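Local coordinates for probable L,D-transpeptidase 3 (PDB 6D4K), which is a probable L,D-transpeptidase of mycobacterial cell-wall biogenesis, is unable to make 3->3 peptidoglycan cross-links from tetrapeptide donors and may anchor proteins to peptidoglycan, at residues A121-H126 with T169-Y174; G156-S161 with A244-N249. All coordinates share one frame; numbering follows the deposited sequence. Where two conformers were deposited one is given.

Contact 1 of 2, residues A121-H126 with T169-Y174; sequences ASISQH and TPVGSY
The close approaches of this contact all come from one methyl group of Ile123. Its CD1 comes almost head-on to the backbone carbonyl of Thr169, 3.5 Å from Thr169 O and close to the line of the C=O bond. The same methyl has a looser apolar neighbour in Val171, where CD1 lies 4.1 Å from CG2 and the two side chains pass at a slant. CG1 of Ile123 stands beside the backbone N (chi1 -65°), and the chain, extended beyond CG1, carries CD1 forward across the gap. On the other segment, Val171 meets it with CG2, the branch that stands beside its own backbone N. Strand 256-260 supplies Val259, which touches both Ile123 and Thr169.

Ile123 opens a short turn with helical backbone angles that joins strand 117-122 to its antiparallel partner 127-132. An ST motif starts it: Ser122 OG accepts the N-H of Gln125 at 3.2 Å, fairly straight at 154°, and a weak backbone bond runs from His126 N to Ser122 O. Asn231 grips the turn at two points: its ND2 donates to Ile123 O, while its OD1 accepts from His126 ND1.

The facing loop is braced as well. Tyr174 OH donates to Pro170 O at 2.7 Å, which ties the strand back to its own approach. The hydroxyl reaches that oxygen from above the carbonyl plane, 62° out of it. Thr169 OG1 gives its proton to Gly235 O and accepts from Gly163 N. Gly235 directly precedes Cys236, the residue acylated by faropenem, so this threonine stands in the second shell of the active site in an L,D-transpeptidase (YkuD) catalytic domain.

Contact 2 of 2, residues G156-S161 with A244-N249; sequences GVMPAS and AEWYYN
Met158 reaches from strand 157-159 to helix 241-250, and all of the direct contact is apolar, made by its terminal methyl. CE lies 3.7 Å from CE3 of Trp246, on the six-membered part of the indole, and approaches that ring obliquely, the two side chains running at about a right angle to each other. CE also comes within 4.3 Å of CB of Tyr247, one residue further along the helix. The methionine can span the gap because it is stretched out: CG sits beside the backbone N (chi1 -57°), and the chain is extended from there to CE. Val130, Leu239 and Asp243 also touch Met158, and Trp246 lies against Val130 and Ile132.

This is a helix laid against the mixed sheet of the L,D-transpeptidase catalytic domain, with strand 127-132 lying beside strand 157-159 and contributing to the same interface.

Among aromatic contacts, the ring of Tyr247 leads away from Met158 and meets Phe128 edge-to-face.

Hydrogen bonds hold the two backbones separately and do not cross between them. Within the helix Tyr248 N bonds to Ala244 O at 2.8 Å and Asn249 N to Glu245 O at 2.9 Å. On the strand side, Met158 is bonded through its backbone to Phe128 in the antiparallel neighbour 127-132.

The centres of the two contacts are 14 Å apart, and they meet directly where His126 O lies 2.9 Å from Ala160 N, probably a hydrogen bond. Their segments alternate along the chain: 156-161 falls between the halves of contact 1, and 169-174 between those of contact 2. Both reach the same mixed sheet, contact 2 with its helix packed against it. Side chain to side chain, Thr169 of contact 1 is about 6 Å from Cys236, the predicted nucleophile, and about 9 Å from His218, the predicted proton donor/acceptor. Tyr247 of contact 2 is about 8 Å from His218 and about 11 Å from Cys236.

Contact 1 of 2, residues A121-H126 with T169-Y174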
loop_
_atom_site.group_PDB
_atom_site.type_symbol
_atom_site.label_atom_id
_atom_site.label_comp_id
_atom_site.label_asym_id
_atom_site.label_seq_id
_atom_site.Cartn_x
_atom_site.Cartn_y
_atom_site.Cartn_z
ATOM N N ALA A 121 0.313 -9.578 5.481
ATOM C CA ALA A 121 0.678 -9.496 6.888
ATOM C C ALA A 121 -0.295 -10.333 7.704
ATOM O O ALA A 121 -1.514 -10.189 7.563
ATOM C CB ALA A 121 0.627 -8.051 7.378
ATOM N N SER A 122 0.242 -11.197 8.562
ATOM C CA SER A 122 -0.560 -12.037 9.441
ATOM C C SER A 122 -0.303 -11.594 10.874
ATOM O O SER A 122 0.803 -11.776 11.396
ATOM C CB SER A 122 -0.201 -13.508 9.264
ATOM O OG SER A 122 -0.830 -14.281 10.267
ATOM N N ILE A 123 -1.330 -11.025 11.507
ATOM C CA ILE A 123 -1.196 -10.525 12.872
ATOM C C ILE A 123 -0.865 -11.661 13.832
ATOM O O ILE A 123 -0.012 -11.519 14.718
ATOM C CB ILE A 123 -2.473 -9.765 13.280
ATOM C CG1 ILE A 123 -2.640 -8.511 12.419
ATOM C CG2 ILE A 123 -2.441 -9.408 14.759
ATOM C CD1 ILE A 123 -4.026 -7.916 12.467
ATOM N N SER A 124 -1.511 -12.814 13.655
ATOM C CA SER A 124 -1.337 -13.928 14.585
ATOM C C SER A 124 -0.014 -14.656 14.369
ATOM O O SER A 124 0.587 -15.146 15.334
ATOM C CB SER A 124 -2.506 -14.904 14.454
ATOM O OG SER A 124 -2.651 -15.336 13.113
ATOM N N GLN A 125 0.442 -14.759 13.117
ATOM C CA GLN A 125 1.713 -15.408 12.810
ATOM C C GLN A 125 2.910 -14.487 13.004
ATOM O O GLN A 125 4.040 -14.976 13.084
ATOM C CB GLN A 125 1.738 -15.887 11.354
ATOM C CG GLN A 125 0.778 -17.011 10.994
ATOM C CD GLN A 125 0.724 -17.254 9.486
ATOM O OE1 GLN A 125 1.601 -16.807 8.738
ATOM N NE2 GLN A 125 -0.307 -17.962 9.037
ATOM N N HIS A 126 2.690 -13.169 13.049
ATOM C CA HIS A 126 3.774 -12.186 13.095
ATOM C C HIS A 126 4.681 -12.322 11.876
ATOM O O HIS A 126 5.910 -12.347 11.981
ATOM C CB HIS A 126 4.575 -12.258 14.399
ATOM C CG HIS A 126 3.748 -12.594 15.598
ATOM N ND1 HIS A 126 2.771 -11.755 16.085
ATOM C CD2 HIS A 126 3.755 -13.677 16.409
ATOM C CE1 HIS A 126 2.210 -12.306 17.146
ATOM N NE2 HIS A 126 2.788 -13.474 17.364
ATOM N N THR A 169 -2.847 -3.082 14.023
ATOM C CA THR A 169 -2.854 -2.934 12.572
ATOM C C THR A 169 -4.226 -3.339 12.051
ATOM O O THR A 169 -4.639 -4.487 12.251
ATOM C CB THR A 169 -1.794 -3.824 11.932
ATOM O OG1 THR A 169 -0.513 -3.545 12.507
ATOM C CG2 THR A 169 -1.728 -3.566 10.432
ATOM N N PRO A 170 -4.964 -2.444 11.397
ATOM C CA PRO A 170 -6.321 -2.788 10.953
ATOM C C PRO A 170 -6.317 -3.814 9.824
ATOM O O PRO A 170 -5.535 -3.723 8.872
ATOM C CB PRO A 170 -6.901 -1.442 10.498
ATOM C CG PRO A 170 -5.702 -0.596 10.181
ATOM C CD PRO A 170 -4.628 -1.033 11.136
ATOM N N VAL A 171 -7.204 -4.801 9.953
ATOM C CA VAL A 171 -7.407 -5.812 8.924
ATOM C C VAL A 171 -8.001 -5.152 7.687
ATOM O O VAL A 171 -8.830 -4.238 7.788
ATOM C CB VAL A 171 -8.340 -6.904 9.481
ATOM C CG1 VAL A 171 -8.851 -7.813 8.375
ATOM C CG2 VAL A 171 -7.629 -7.717 10.556
ATOM N N GLY A 172 -7.575 -5.596 6.514
ATOM C CA GLY A 172 -8.157 -5.088 5.288
ATOM C C GLY A 172 -7.245 -5.284 4.097
ATOM O O GLY A 172 -6.181 -5.900 4.183
ATOM N N SER A 173 -7.706 -4.744 2.968
ATOM C CA SER A 173 -6.993 -4.789 1.699
ATOM C C SER A 173 -6.525 -3.377 1.373
ATOM O O SER A 173 -7.338 -2.451 1.299
ATOM C CB SER A 173 -7.911 -5.315 0.592
ATOM O OG SER A 173 -7.197 -5.551 -0.611
ATOM N N TYR A 174 -5.222 -3.216 1.192
ATOM C CA TYR A 174 -4.589 -1.921 0.976
ATOM C C TYR A 174 -3.787 -1.946 -0.315
ATOM O O TYR A 174 -3.550 -3.002 -0.902
ATOM C CB TYR A 174 -3.659 -1.587 2.145
ATOM C CG TYR A 174 -4.335 -1.627 3.489
ATOM C CD1 TYR A 174 -5.121 -0.567 3.920
ATOM C CD2 TYR A 174 -4.201 -2.727 4.329
ATOM C CE1 TYR A 174 -5.750 -0.600 5.151
ATOM C CE2 TYR A 174 -4.824 -2.766 5.562
ATOM C CZ TYR A 174 -5.596 -1.700 5.969
ATOM O OH TYR A 174 -6.220 -1.732 7.195
#

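Contact 2 of 2, residues G156-S161 with A244-N249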
loop_
_atom_site.group_PDB
_atom_site.type_symbol
_atom_site.label_atom_id
_atom_site.label_comp_id
_atom_site.label_asym_id
_atom_site.label_seq_id
_atom_site.Cartn_x
_atom_site.Cartn_y
_atom_site.Cartn_z
ATOM N N GLY A 156 10.077 -16.279 1.107
ATOM C CA GLY A 156 9.231 -15.107 1.141
ATOM C C GLY A 156 8.539 -14.830 2.453
ATOM O O GLY A 156 7.861 -13.802 2.564
ATOM N N VAL A 157 8.676 -15.699 3.449
ATOM C CA VAL A 157 8.021 -15.488 4.734
ATOM C C VAL A 157 8.975 -14.691 5.613
ATOM O O VAL A 157 10.009 -15.204 6.056
ATOM C CB VAL A 157 7.607 -16.811 5.390
ATOM C CG1 VAL A 157 6.927 -16.541 6.732
ATOM C CG2 VAL A 157 6.674 -17.593 4.469
ATOM N N MET A 158 8.627 -13.432 5.861
ATOM C CA MET A 158 9.438 -12.516 6.640
ATOM C C MET A 158 8.861 -12.362 8.033
ATOM O O MET A 158 7.640 -12.253 8.205
ATOM C CB MET A 158 9.464 -11.130 5.997
ATOM C CG MET A 158 9.958 -11.090 4.570
ATOM S SD MET A 158 9.830 -9.424 3.908
ATOM C CE MET A 158 10.781 -9.534 2.390
ATOM N N PRO A 159 9.708 -12.355 9.049
ATOM C CA PRO A 159 9.198 -12.115 10.399
ATOM C C PRO A 159 8.935 -10.626 10.601
ATOM O O PRO A 159 9.663 -9.763 10.096
ATOM C CB PRO A 159 10.288 -12.704 11.309
ATOM C CG PRO A 159 11.054 -13.688 10.345
ATOM C CD PRO A 159 11.064 -12.913 9.064
ATOM N N ALA A 160 7.816 -10.340 11.251
ATOM C CA ALA A 160 7.235 -9.014 11.259
ATOM C C ALA A 160 6.667 -8.760 12.641
ATOM O O ALA A 160 6.548 -9.668 13.472
ATOM C CB ALA A 160 6.122 -8.883 10.208
ATOM N N SER A 161 6.323 -7.504 12.888
ATOM C CA SER A 161 5.666 -7.112 14.123
ATOM C C SER A 161 4.613 -6.086 13.750
ATOM O O SER A 161 4.939 -5.047 13.170
ATOM C CB SER A 161 6.671 -6.527 15.120
ATOM O OG SER A 161 6.079 -6.344 16.389
ATOM N N ALA A 244 12.940 -5.240 4.785
ATOM C CA ALA A 244 12.298 -4.023 4.285
ATOM C C ALA A 244 12.950 -3.529 2.998
ATOM O O ALA A 244 12.255 -3.085 2.077
ATOM C CB ALA A 244 12.337 -2.930 5.359
ATOM N N GLU A 245 14.284 -3.568 2.925
ATOM C CA GLU A 245 14.973 -3.093 1.730
ATOM C C GLU A 245 14.576 -3.908 0.509
ATOM O O GLU A 245 14.284 -3.350 -0.557
ATOM C CB GLU A 245 16.487 -3.144 1.940
ATOM C CG GLU A 245 17.292 -2.884 0.682
ATOM C CD GLU A 245 18.775 -3.092 0.890
ATOM O OE1 GLU A 245 19.563 -2.465 0.159
ATOM O OE2 GLU A 245 19.152 -3.882 1.784
ATOM N N TRP A 246 14.540 -5.234 0.659
ATOM C CA TRP A 246 14.198 -6.124 -0.443
ATOM C C TRP A 246 12.756 -5.911 -0.889
ATOM O O TRP A 246 12.482 -5.771 -2.085
ATOM C CB TRP A 246 14.433 -7.570 -0.004
ATOM C CG TRP A 246 14.337 -8.542 -1.103
ATOM C CD1 TRP A 246 15.355 -8.990 -1.894
ATOM C CD2 TRP A 246 13.155 -9.190 -1.559
ATOM N NE1 TRP A 246 14.879 -9.888 -2.806
ATOM C CE2 TRP A 246 13.528 -10.025 -2.630
ATOM C CE3 TRP A 246 11.815 -9.156 -1.163
ATOM C CZ2 TRP A 246 12.606 -10.812 -3.318
ATOM C CZ3 TRP A 246 10.902 -9.933 -1.847
ATOM C CH2 TRP A 246 11.302 -10.749 -2.911
ATOM N N TYR A 247 11.821 -5.849 0.059
ATOM C CA TYR A 247 10.424 -5.600 -0.297
ATOM C C TYR A 247 10.251 -4.231 -0.956
ATOM O O TYR A 247 9.563 -4.099 -1.970
ATOM C CB TYR A 247 9.547 -5.704 0.952
ATOM C CG TYR A 247 8.125 -5.304 0.685
ATOM C CD1 TYR A 247 7.558 -4.214 1.335
ATOM C CD2 TYR A 247 7.336 -6.030 -0.198
ATOM C CE1 TYR A 247 6.244 -3.848 1.107
ATOM C CE2 TYR A 247 6.021 -5.669 -0.439
ATOM C CZ TYR A 247 5.476 -4.580 0.224
ATOM O OH TYR A 247 4.167 -4.211 -0.021
ATOM N N TYR A 248 10.845 -3.194 -0.361
ATOM C CA TYR A 248 10.794 -1.845 -0.921
ATOM C C TYR A 248 11.286 -1.839 -2.366
ATOM O O TYR A 248 10.659 -1.252 -3.250
ATOM C CB TYR A 248 11.657 -0.922 -0.063
ATOM C CG TYR A 248 11.730 0.520 -0.504
ATOM C CD1 TYR A 248 12.611 0.934 -1.509
ATOM C CD2 TYR A 248 10.969 1.495 0.138
ATOM C CE1 TYR A 248 12.702 2.268 -1.885
ATOM C CE2 TYR A 248 11.059 2.827 -0.226
ATOM C CZ TYR A 248 11.914 3.207 -1.244
ATOM O OH TYR A 248 12.002 4.535 -1.602
ATOM N N ASN A 249 12.418 -2.488 -2.618
ATOM C CA ASN A 249 12.978 -2.490 -3.963
ATOM C C ASN A 249 12.131 -3.295 -4.940
ATOM O O ASN A 249 12.177 -3.024 -6.146
ATOM C CB ASN A 249 14.417 -3.013 -3.941
ATOM C CG ASN A 249 15.395 -2.025 -3.328
ATOM O OD1 ASN A 249 15.156 -0.813 -3.304
ATOM N ND2 ASN A 249 16.522 -2.539 -2.858
#